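Cytidine deaminase (Mycobacterium tuberculosis, PDB 4WIG) probably catalyses the zinc-dependent hydrolytic deamination of cytidine and 2'-deoxycytidine to uridine and 2'-deoxyuridine, working as a homotetramer. Local coordinates at residues C92-V95 and L96-H99. The protein carries 1 engineered substitution. Residues are numbered along the deposited sequence; the frame is centred on the assembly and turned at random.
With ZN (zinc ion), chain C.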
ATOM      1  N   CYS A  92       8.719  -1.873   4.676  1.00  8.97           N
ATOM      2  CA  CYS A  92       8.863  -2.460   6.000  1.00  9.02           C
ATOM      3  C   CYS A  92       9.933  -1.777   6.851  1.00  9.19           C
ATOM      4  O   CYS A  92       9.749  -1.627   8.062  1.00  9.20           O
ATOM      5  CB  CYS A  92       9.129  -3.962   5.875  1.00  9.06           C
ATOM      6  SG  CYS A  92       7.678  -4.865   5.334  1.00  9.20           S
ATOM      7  N   ARG A  93      11.022  -1.324   6.237  1.00  9.21           N
ATOM      8  CA  ARG A  93      12.011  -0.540   6.990  1.00  9.21           C
ATOM      9  C   ARG A  93      11.363   0.725   7.576  1.00  9.15           C
ATOM     10  O   ARG A  93      11.582   1.050   8.739  1.00  9.02           O
ATOM     11  CB  ARG A  93      13.229  -0.206   6.131  1.00  9.49           C
ATOM     12  CG  ARG A  93      14.066  -1.437   5.822  1.00  9.48           C
ATOM     13  CD  ARG A  93      15.316  -1.143   5.002  1.00  9.93           C
ATOM     14  NE  ARG A  93      15.792  -2.368   4.368  1.00 10.07           N
ATOM     15  CZ  ARG A  93      16.964  -2.521   3.753  1.00 10.47           C
ATOM     16  NH1 ARG A  93      17.835  -1.533   3.679  1.00 10.54           N
ATOM     17  NH2 ARG A  93      17.255  -3.687   3.208  1.00 10.65           N
ATOM     18  N   GLN A  94      10.512   1.392   6.794  1.00  8.96           N
ATOM     19  CA  GLN A  94       9.843   2.609   7.277  1.00  8.84           C
ATOM     20  C   GLN A  94       8.840   2.263   8.375  1.00  8.74           C
ATOM     21  O   GLN A  94       8.825   2.910   9.421  1.00  8.56           O
ATOM     22  CB  GLN A  94       9.149   3.373   6.139  1.00  8.86           C
ATOM     23  CG  GLN A  94       8.684   4.771   6.542  1.00  8.82           C
ATOM     24  CD  GLN A  94       9.801   5.815   6.575  1.00  8.79           C
ATOM     25  OE1 GLN A  94      10.607   5.924   5.642  1.00  8.80           O
ATOM     26  NE2 GLN A  94       9.831   6.609   7.638  1.00  8.63           N
ATOM     27  N   VAL A  95       8.028   1.227   8.153  1.00  8.83           N
ATOM     28  CA  VAL A  95       7.045   0.813   9.144  1.00  9.16           C
ATOM     29  C   VAL A  95       7.727   0.413  10.465  1.00  9.45           C
ATOM     30  O   VAL A  95       7.317   0.858  11.536  1.00  9.50           O
ATOM     31  CB  VAL A  95       6.129  -0.321   8.614  1.00  9.55           C
ATOM     32  CG1 VAL A  95       5.233  -0.860   9.720  1.00  9.72           C
ATOM     33  CG2 VAL A  95       5.271   0.180   7.457  1.00  9.61           C
ATOM     34  N   LEU A  96       8.776  -0.405  10.390  1.00  9.42           N
ATOM     35  CA  LEU A  96       9.473  -0.862  11.604  1.00  9.37           C
ATOM     36  C   LEU A  96      10.118   0.315  12.364  1.00  9.74           C
ATOM     37  O   LEU A  96      10.155   0.327  13.603  1.00  9.62           O
ATOM     38  CB  LEU A  96      10.524  -1.915  11.254  1.00  9.13           C
ATOM     39  CG  LEU A  96      10.000  -3.300  10.830  1.00  8.72           C
ATOM     40  CD1 LEU A  96      11.130  -4.171  10.279  1.00  8.75           C
ATOM     41  CD2 LEU A  96       9.312  -3.960  12.000  1.00  8.59           C
ATOM     42  N   LEU A  97      10.596   1.314  11.627  1.00 10.08           N
ATOM     43  CA  LEU A  97      11.235   2.481  12.239  1.00 10.29           C
ATOM     44  C   LEU A  97      10.296   3.234  13.183  1.00 10.29           C
ATOM     45  O   LEU A  97      10.717   3.744  14.226  1.00  9.72           O
ATOM     46  CB  LEU A  97      11.757   3.428  11.156  1.00 10.49           C
ATOM     47  CG  LEU A  97      12.673   4.544  11.658  1.00 10.84           C
ATOM     48  CD1 LEU A  97      14.059   3.997  11.967  1.00 10.96           C
ATOM     49  CD2 LEU A  97      12.737   5.667  10.643  1.00 10.94           C
ATOM     50  N   GLU A  98       9.020   3.285  12.805  1.00 10.56           N
ATOM     51  CA  GLU A  98       7.979   3.923  13.608  1.00 10.88           C
ATOM     52  C   GLU A  98       7.849   3.276  14.985  1.00 10.86           C
ATOM     53  O   GLU A  98       7.456   3.938  15.954  1.00 10.83           O
ATOM     54  CB  GLU A  98       6.645   3.808  12.867  1.00 11.46           C
ATOM     55  CG  GLU A  98       5.485   4.577  13.461  1.00 11.92           C
ATOM     56  CD  GLU A  98       5.508   6.058  13.118  1.00 12.17           C
ATOM     57  OE1 GLU A  98       5.135   6.854  13.995  1.00 13.10           O
ATOM     58  OE2 GLU A  98       5.895   6.428  11.986  1.00 12.74           O
ATOM     59  N   HIS A  99       8.152   1.980  15.063  1.00 10.62           N
ATOM     60  CA  HIS A  99       7.882   1.191  16.263  1.00 10.75           C
ATOM     61  C   HIS A  99       9.106   0.719  17.026  1.00 10.75           C
ATOM     62  O   HIS A  99       8.980   0.261  18.155  1.00 10.87           O
ATOM     63  CB  HIS A  99       6.974   0.041  15.872  1.00 10.73           C
ATOM     64  CG  HIS A  99       5.682   0.531  15.312  1.00 10.55           C
ATOM     65  ND1 HIS A  99       5.413   0.581  13.961  1.00 10.85           N
ATOM     66  CD2 HIS A  99       4.649   1.147  15.924  1.00 10.47           C
ATOM     67  CE1 HIS A  99       4.238   1.156  13.774  1.00 10.25           C
ATOM     68  NE2 HIS A  99       3.750   1.496  14.950  1.00 10.88           N
TER
HETATM   69 ZN    ZN C 201       8.146  -5.613   3.243  1.00  9.31          ZN
HETATM   70  O   HOH W   1       8.532   5.658  10.060  1.00 11.25           O
HETATM   71  O   HOH W   2       9.580  -6.887   3.464  1.00 11.45           O
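V95 and L96 are the most buried pair in this turn of helix 90-100, the helix of a beta-alpha-beta unit between strands 73-80 and 105-106 in the cytidine deaminase fold. V95 CB lies 3.2 Å from L96 N, and CG1 stands anti to its own backbone N (chi1 173°); the side chain faces V62 of helix 57-67 and L53 of the second subunit. L96 is held by a nearly straight bond from its N to C92 O (2.8 Å, 167°), and its CG leans against the same oxygen while the isobutyl group packs on L73 and L76 of strand 73-80. L97 N donates to R93 O at 3.1 Å, and L97 CB rests against both R93 O and Q94 O. The H99 imidazole takes over a place in the helical ladder: its ND1 donates to V95 O at 3.1 Å, the oxygen lying off the ring edge and 25° out of its plane, while H99 N bonds instead to L96 O. E98 CG sits over one face of this ring, offset toward the rim. At the start of this turn C92 joins C56 and C89 around zinc, its SG 2.3 Å from the metal, whose fourth ligand is a water at 1.9 Å.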